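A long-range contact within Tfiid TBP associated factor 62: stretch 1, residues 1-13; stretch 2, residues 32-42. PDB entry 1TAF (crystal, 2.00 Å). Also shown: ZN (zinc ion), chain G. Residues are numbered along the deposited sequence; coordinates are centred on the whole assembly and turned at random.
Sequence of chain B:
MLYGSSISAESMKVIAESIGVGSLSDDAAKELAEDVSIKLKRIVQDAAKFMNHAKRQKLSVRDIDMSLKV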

ATOM      1  N   MET B   1      18.158  -4.260 -22.133  1.00 41.60           N
ATOM      2  CA  MET B   1      17.127  -3.573 -21.303  1.00 38.88           C
ATOM      3  C   MET B   1      17.705  -2.338 -20.623  1.00 38.39           C
ATOM      4  O   MET B   1      17.453  -1.211 -21.049  1.00 39.64           O
ATOM      5  CB  MET B   1      16.550  -4.522 -20.240  1.00 37.79           C
ATOM      6  CG  MET B   1      15.498  -5.493 -20.739  1.00 34.92           C
ATOM      7  SD  MET B   1      14.839  -6.522 -19.402  1.00 34.54           S
ATOM      8  CE  MET B   1      16.084  -7.785 -19.328  1.00 24.72           C
ATOM      9  N   LEU B   2      18.492  -2.562 -19.573  1.00 37.43           N
ATOM     10  CA  LEU B   2      19.099  -1.475 -18.809  1.00 34.89           C
ATOM     11  C   LEU B   2      20.547  -1.182 -19.173  1.00 33.12           C
ATOM     12  O   LEU B   2      21.331  -2.095 -19.420  1.00 33.97           O
ATOM     13  CB  LEU B   2      19.021  -1.774 -17.305  1.00 35.63           C
ATOM     14  CG  LEU B   2      17.861  -1.207 -16.483  1.00 35.42           C
ATOM     15  CD1 LEU B   2      17.985  -1.679 -15.045  1.00 33.90           C
ATOM     16  CD2 LEU B   2      17.882   0.310 -16.530  1.00 36.20           C
ATOM     17  N   TYR B   3      20.874   0.101 -19.269  1.00 29.90           N
ATOM     18  CA  TYR B   3      22.239   0.512 -19.537  1.00 26.16           C
ATOM     19  C   TYR B   3      22.785   0.872 -18.159  1.00 24.04           C
ATOM     20  O   TYR B   3      22.018   1.156 -17.230  1.00 19.49           O
ATOM     21  CB  TYR B   3      22.295   1.730 -20.454  1.00 29.61           C
ATOM     22  CG  TYR B   3      21.769   1.502 -21.863  1.00 33.49           C
ATOM     23  CD1 TYR B   3      22.036   0.318 -22.561  1.00 35.63           C
ATOM     24  CD2 TYR B   3      21.026   2.492 -22.508  1.00 35.05           C
ATOM     25  CE1 TYR B   3      21.569   0.133 -23.874  1.00 36.63           C
ATOM     26  CE2 TYR B   3      20.561   2.325 -23.807  1.00 36.19           C
ATOM     27  CZ  TYR B   3      20.833   1.150 -24.490  1.00 38.08           C
ATOM     28  OH  TYR B   3      20.382   1.023 -25.793  1.00 37.88           O
ATOM     29  N   GLY B   4      24.101   0.820 -18.013  1.00 20.98           N
ATOM     30  CA  GLY B   4      24.703   1.134 -16.737  1.00 19.01           C
ATOM     31  C   GLY B   4      24.669  -0.062 -15.818  1.00 16.05           C
ATOM     32  O   GLY B   4      24.393  -1.176 -16.251  1.00 18.07           O
ATOM     33  N   SER B   5      24.932   0.173 -14.540  1.00 13.42           N
ATOM     34  CA  SER B   5      24.954  -0.889 -13.552  1.00 12.85           C
ATOM     35  C   SER B   5      23.586  -1.289 -12.997  1.00 13.28           C
ATOM     36  O   SER B   5      22.621  -0.527 -13.026  1.00 12.42           O
ATOM     37  CB  SER B   5      25.876  -0.499 -12.410  1.00 11.42           C
ATOM     38  OG  SER B   5      27.155  -0.163 -12.914  1.00 12.52           O
ATOM     39  N   SER B   6      23.522  -2.498 -12.465  1.00 13.72           N
ATOM     40  CA  SER B   6      22.296  -2.990 -11.884  1.00 12.22           C
ATOM     41  C   SER B   6      22.587  -4.036 -10.826  1.00 10.38           C
ATOM     42  O   SER B   6      23.629  -4.683 -10.844  1.00 10.29           O
ATOM     43  CB  SER B   6      21.389  -3.563 -12.974  1.00 15.43           C
ATOM     44  OG  SER B   6      22.009  -4.643 -13.629  1.00 20.42           O
ATOM     45  N   ILE B   7      21.693  -4.125  -9.856  1.00 10.73           N
ATOM     46  CA  ILE B   7      21.796  -5.094  -8.775  1.00 13.40           C
ATOM     47  C   ILE B   7      21.642  -6.481  -9.402  1.00 13.34           C
ATOM     48  O   ILE B   7      20.850  -6.667 -10.324  1.00 13.29           O
ATOM     49  CB  ILE B   7      20.677  -4.837  -7.721  1.00 15.27           C
ATOM     50  CG1 ILE B   7      20.907  -3.486  -7.011  1.00 15.55           C
ATOM     51  CG2 ILE B   7      20.585  -5.989  -6.731  1.00 16.41           C
ATOM     52  CD1 ILE B   7      22.230  -3.383  -6.220  1.00 11.92           C
ATOM     53  N   SER B   8      22.415  -7.446  -8.925  1.00 12.69           N
ATOM     54  CA  SER B   8      22.351  -8.801  -9.468  1.00 13.62           C
ATOM     55  C   SER B   8      21.096  -9.549  -9.044  1.00 12.32           C
ATOM     56  O   SER B   8      20.530  -9.290  -7.974  1.00 12.33           O
ATOM     57  CB  SER B   8      23.572  -9.615  -9.021  1.00 12.55           C
ATOM     58  OG  SER B   8      23.565  -9.785  -7.610  1.00 15.20           O
ATOM     59  N   ALA B   9      20.683 -10.496  -9.879  1.00 10.76           N
ATOM     60  CA  ALA B   9      19.531 -11.330  -9.588  1.00  8.99           C
ATOM     61  C   ALA B   9      19.853 -12.193  -8.367  1.00 11.28           C
ATOM     62  O   ALA B   9      18.959 -12.574  -7.610  1.00  9.94           O
ATOM     63  CB  ALA B   9      19.236 -12.200 -10.764  1.00 10.51           C
ATOM     64  N   GLU B  10      21.141 -12.472  -8.160  1.00 12.16           N
ATOM     65  CA  GLU B  10      21.591 -13.278  -7.021  1.00 14.98           C
ATOM     66  C   GLU B  10      21.284 -12.600  -5.678  1.00 15.56           C
ATOM     67  O   GLU B  10      20.875 -13.254  -4.711  1.00 16.10           O
ATOM     68  CB  GLU B  10      23.082 -13.573  -7.152  1.00 18.98           C
ATOM     69  CG  GLU B  10      23.625 -14.483  -6.080  1.00 24.83           C
ATOM     70  CD  GLU B  10      22.890 -15.813  -6.007  1.00 32.33           C
ATOM     71  OE1 GLU B  10      22.469 -16.331  -7.075  1.00 34.92           O
ATOM     72  OE2 GLU B  10      22.732 -16.336  -4.876  1.00 34.65           O
ATOM     73  N   SER B  11      21.429 -11.279  -5.638  1.00 13.36           N
ATOM     74  CA  SER B  11      21.147 -10.505  -4.437  1.00 12.30           C
ATOM     75  C   SER B  11      19.677 -10.597  -4.030  1.00 11.09           C
ATOM     76  O   SER B  11      19.349 -10.474  -2.856  1.00 12.24           O
ATOM     77  CB  SER B  11      21.517  -9.036  -4.659  1.00 14.12           C
ATOM     78  OG  SER B  11      22.874  -8.910  -5.034  1.00 15.81           O
ATOM     79  N   MET B  12      18.791 -10.796  -5.001  1.00 10.97           N
ATOM     80  CA  MET B  12      17.353 -10.908  -4.734  1.00 12.21           C
ATOM     81  C   MET B  12      17.078 -12.203  -3.985  1.00 13.61           C
ATOM     82  O   MET B  12      16.166 -12.281  -3.167  1.00 12.85           O
ATOM     83  CB  MET B  12      16.555 -10.912  -6.045  1.00 10.54           C
ATOM     84  CG  MET B  12      16.807  -9.721  -6.957  1.00  9.64           C
ATOM     85  SD  MET B  12      16.301  -8.157  -6.247  1.00 11.78           S
ATOM     86  CE  MET B  12      17.840  -7.549  -5.577  1.00  9.83           C
ATOM     87  N   LYS B  13      17.862 -13.224  -4.308  1.00 15.27           N
ATOM     88  CA  LYS B  13      17.736 -14.537  -3.687  1.00 17.93           C
ATOM     89  C   LYS B  13      18.106 -14.472  -2.196  1.00 16.82           C
ATOM     90  O   LYS B  13      17.431 -15.054  -1.336  1.00 15.13           O
ATOM     91  CB  LYS B  13      18.669 -15.528  -4.397  1.00 21.06           C
ATOM     92  CG  LYS B  13      18.654 -15.465  -5.923  1.00 24.03           C
ATOM     93  CD  LYS B  13      17.498 -16.258  -6.508  1.00 26.01           C
ATOM     94  CE  LYS B  13      17.854 -16.770  -7.908  1.00 29.20           C
ATOM     95  NZ  LYS B  13      16.735 -17.524  -8.550  1.00 31.83           N
ATOM     96  N   LEU B  32      12.981  -8.556 -10.657  1.00  8.44           N
ATOM     97  CA  LEU B  32      13.118  -7.755  -9.447  1.00  8.65           C
ATOM     98  C   LEU B  32      14.433  -6.988  -9.395  1.00  6.58           C
ATOM     99  O   LEU B  32      14.464  -5.847  -8.948  1.00  5.95           O
ATOM    100  CB  LEU B  32      13.015  -8.644  -8.207  1.00 11.45           C
ATOM    101  CG  LEU B  32      11.690  -8.691  -7.456  1.00 16.53           C
ATOM    102  CD1 LEU B  32      11.832  -9.650  -6.312  1.00 19.40           C
ATOM    103  CD2 LEU B  32      11.328  -7.312  -6.939  1.00 17.30           C
ATOM    104  N   ALA B  33      15.520  -7.640  -9.795  1.00  6.33           N
ATOM    105  CA  ALA B  33      16.836  -7.007  -9.801  1.00  9.44           C
ATOM    106  C   ALA B  33      16.833  -5.844 -10.788  1.00 10.59           C
ATOM    107  O   ALA B  33      17.433  -4.795 -10.546  1.00  8.88           O
ATOM    108  CB  ALA B  33      17.918  -8.016 -10.184  1.00  8.23           C
ATOM    109  N   GLU B  34      16.133  -6.036 -11.899  1.00 11.37           N
ATOM    110  CA  GLU B  34      16.048  -5.008 -12.905  1.00 10.93           C
ATOM    111  C   GLU B  34      15.187  -3.854 -12.418  1.00 10.08           C
ATOM    112  O   GLU B  34      15.567  -2.684 -12.543  1.00  8.71           O
ATOM    113  CB  GLU B  34      15.463  -5.587 -14.167  1.00 16.14           C
ATOM    114  CG  GLU B  34      15.477  -4.631 -15.303  1.00 24.29           C
ATOM    115  CD  GLU B  34      15.022  -5.293 -16.557  1.00 29.48           C
ATOM    116  OE1 GLU B  34      15.505  -6.419 -16.809  1.00 31.56           O
ATOM    117  OE2 GLU B  34      14.172  -4.705 -17.264  1.00 33.41           O
ATOM    118  N   ASP B  35      14.027  -4.197 -11.869  1.00  7.10           N
ATOM    119  CA  ASP B  35      13.095  -3.217 -11.339  1.00  7.27           C
ATOM    120  C   ASP B  35      13.693  -2.373 -10.227  1.00  7.66           C
ATOM    121  O   ASP B  35      13.570  -1.147 -10.253  1.00  9.34           O
ATOM    122  CB  ASP B  35      11.839  -3.911 -10.849  1.00  6.11           C
ATOM    123  CG  ASP B  35      10.997  -4.433 -11.982  1.00  9.37           C
ATOM    124  OD1 ASP B  35      11.300  -4.097 -13.155  1.00 12.38           O
ATOM    125  OD2 ASP B  35      10.027  -5.165 -11.708  1.00 10.09           O
ATOM    126  N   VAL B  36      14.361  -3.010  -9.266  1.00  7.04           N
ATOM    127  CA  VAL B  36      14.964  -2.258  -8.174  1.00  7.76           C
ATOM    128  C   VAL B  36      16.097  -1.347  -8.658  1.00  6.82           C
ATOM    129  O   VAL B  36      16.294  -0.258  -8.120  1.00  6.57           O
ATOM    130  CB  VAL B  36      15.447  -3.173  -7.009  1.00  9.46           C
ATOM    131  CG1 VAL B  36      16.783  -3.856  -7.342  1.00 10.37           C
ATOM    132  CG2 VAL B  36      15.561  -2.344  -5.719  1.00  9.42           C
ATOM    133  N   SER B  37      16.815  -1.784  -9.690  1.00  6.37           N
ATOM    134  CA  SER B  37      17.902  -0.999 -10.259  1.00  5.82           C
ATOM    135  C   SER B  37      17.332   0.229 -10.948  1.00  7.94           C
ATOM    136  O   SER B  37      17.929   1.301 -10.896  1.00  7.36           O
ATOM    137  CB  SER B  37      18.687  -1.837 -11.247  1.00  4.67           C
ATOM    138  OG  SER B  37      19.215  -2.956 -10.575  1.00  5.26           O
ATOM    139  N   ILE B  38      16.169   0.073 -11.580  1.00  7.48           N
ATOM    140  CA  ILE B  38      15.504   1.191 -12.247  1.00  7.75           C
ATOM    141  C   ILE B  38      15.050   2.202 -11.193  1.00  8.22           C
ATOM    142  O   ILE B  38      15.154   3.415 -11.402  1.00  7.91           O
ATOM    143  CB  ILE B  38      14.285   0.716 -13.072  1.00  8.54           C
ATOM    144  CG1 ILE B  38      14.761   0.006 -14.343  1.00  8.82           C
ATOM    145  CG2 ILE B  38      13.375   1.893 -13.418  1.00  7.62           C
ATOM    146  CD1 ILE B  38      13.640  -0.708 -15.100  1.00 10.76           C
ATOM    147  N   LYS B  39      14.550   1.682 -10.068  1.00  7.99           N
ATOM    148  CA  LYS B  39      14.090   2.496  -8.942  1.00  9.37           C
ATOM    149  C   LYS B  39      15.256   3.253  -8.324  1.00  7.92           C
ATOM    150  O   LYS B  39      15.139   4.440  -8.004  1.00  9.99           O
ATOM    151  CB  LYS B  39      13.441   1.611  -7.887  1.00 11.57           C
ATOM    152  CG  LYS B  39      11.970   1.390  -8.080  1.00 17.41           C
ATOM    153  CD  LYS B  39      11.197   2.513  -7.400  1.00 25.82           C
ATOM    154  CE  LYS B  39       9.683   2.335  -7.519  1.00 26.59           C
ATOM    155  NZ  LYS B  39       8.971   3.327  -6.647  1.00 28.42           N
ATOM    156  N   LEU B  40      16.378   2.564  -8.157  1.00  5.74           N
ATOM    157  CA  LEU B  40      17.587   3.172  -7.600  1.00  7.70           C
ATOM    158  C   LEU B  40      18.073   4.357  -8.450  1.00  9.29           C
ATOM    159  O   LEU B  40      18.436   5.409  -7.913  1.00  9.64           O
ATOM    160  CB  LEU B  40      18.703   2.129  -7.486  1.00  7.10           C
ATOM    161  CG  LEU B  40      18.591   1.168  -6.306  1.00  6.74           C
ATOM    162  CD1 LEU B  40      19.590   0.031  -6.483  1.00  6.96           C
ATOM    163  CD2 LEU B  40      18.847   1.915  -5.002  1.00  7.70           C
ATOM    164  N   LYS B  41      18.071   4.184  -9.772  1.00  6.92           N
ATOM    165  CA  LYS B  41      18.502   5.240 -10.687  1.00  6.41           C
ATOM    166  C   LYS B  41      17.551   6.435 -10.589  1.00  6.04           C
ATOM    167  O   LYS B  41      18.004   7.576 -10.582  1.00  6.32           O
ATOM    168  CB  LYS B  41      18.601   4.698 -12.114  1.00  5.64           C
ATOM    169  CG  LYS B  41      19.710   3.628 -12.300  1.00  7.10           C
ATOM    170  CD  LYS B  41      19.472   2.840 -13.587  1.00 10.48           C
ATOM    171  CE  LYS B  41      20.293   1.544 -13.680  1.00 15.07           C
ATOM    172  NZ  LYS B  41      21.633   1.664 -14.331  1.00 10.17           N
ATOM    173  N   ARG B  42      16.247   6.175 -10.455  1.00  5.47           N
ATOM    174  CA  ARG B  42      15.257   7.247 -10.310  1.00  5.36           C
ATOM    175  C   ARG B  42      15.460   8.012  -8.997  1.00  6.45           C
ATOM    176  O   ARG B  42      15.401   9.237  -8.971  1.00  5.74           O
ATOM    177  CB  ARG B  42      13.838   6.689 -10.336  1.00  8.40           C
ATOM    178  CG  ARG B  42      13.416   6.124 -11.669  1.00 16.35           C
ATOM    179  CD  ARG B  42      11.937   5.775 -11.680  1.00 24.01           C
ATOM    180  NE  ARG B  42      11.539   5.156 -12.945  1.00 31.74           N
ATOM    181  CZ  ARG B  42      10.309   4.728 -13.227  1.00 36.23           C
ATOM    182  NH1 ARG B  42       9.337   4.853 -12.328  1.00 37.40           N
ATOM    183  NH2 ARG B  42      10.053   4.157 -14.403  1.00 37.31           N
TER
HETATM  184 ZN    ZN G2001       8.902  -5.430 -13.335  1.00 18.18          ZN
HETATM  185  O   HOH W   1       7.184  -6.350 -12.524  1.00  3.92           O

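The N-terminal segment runs as an extended loop along helix 32-42, then turns into a helix whose axis crosses that of helix 32-42 at 103°, with a closest approach of 9.0 Å; together the two stretches bury 639 Å². L2, K41 and E34 have the most surface covered by the opposite stretch, and they meet where the segment begins, while I7 and M12, from its later part, pack against the helix around A33.

K41 points toward the loop and uses its length to reach the backbone. With chi1 m and chi2 and chi3 t, the chain is nearly extended before chi4 bends at -91° and brings NZ to two carbonyls: NZ donates to Y3 O at 3.0 Å and to S5 O at 2.7 Å. The ammonium group thus clasps the peptide on both flanks of G4. An ideal CB on G4 would lie 3.0 Å from K41 NZ, and at phi/psi 83/-166 it would also jam against the preceding carbonyl oxygen; glycine fits both demands.

L2 covers the aliphatic part of the same lysine, its CD2 lying 3.9 Å from K41 CE. Its other methyl, CD1, rests on the helix surface, 3.7 Å from I38 CG1, 3.9 Å from S37 CB and 3.9 Å from E34 CG. E34 offers its CG methylene to this methyl; its CA-to-CB bond points sideways, but the end of the side chain comes nearer to the loop. The approach of its carboxylate to M1 SD is too close in the model to interpret.

At the middle of the contact, S37 links loop to helix. Its OG accepts a hydrogen bond from I7 N at 2.8 Å (angle 150°) and donates one to A33 O at 2.6 Å within its own helix, so a single small hydroxyl serves the loop amide and a helix carbonyl at once. The short side chain suits this place, where the CA atoms of S6 and S37 are 5.1 Å apart.

The buried I7 points toward the helix, placing CG1 3.8 Å from L40 CD1 and CB 4.0 Å from V36 CG1. One turn before S37, A33 permits another close backbone approach: A9 CA and A33 CA are 5.1 Å apart, and A33 CB touches I7 O at 3.2 Å. M12 then closes over this alanine from the helix that ends stretch 1, its CG 3.8 Å from A33 CB, its SD 3.9 Å from L32 CB and its CE 4.2 Å from V36 CG1.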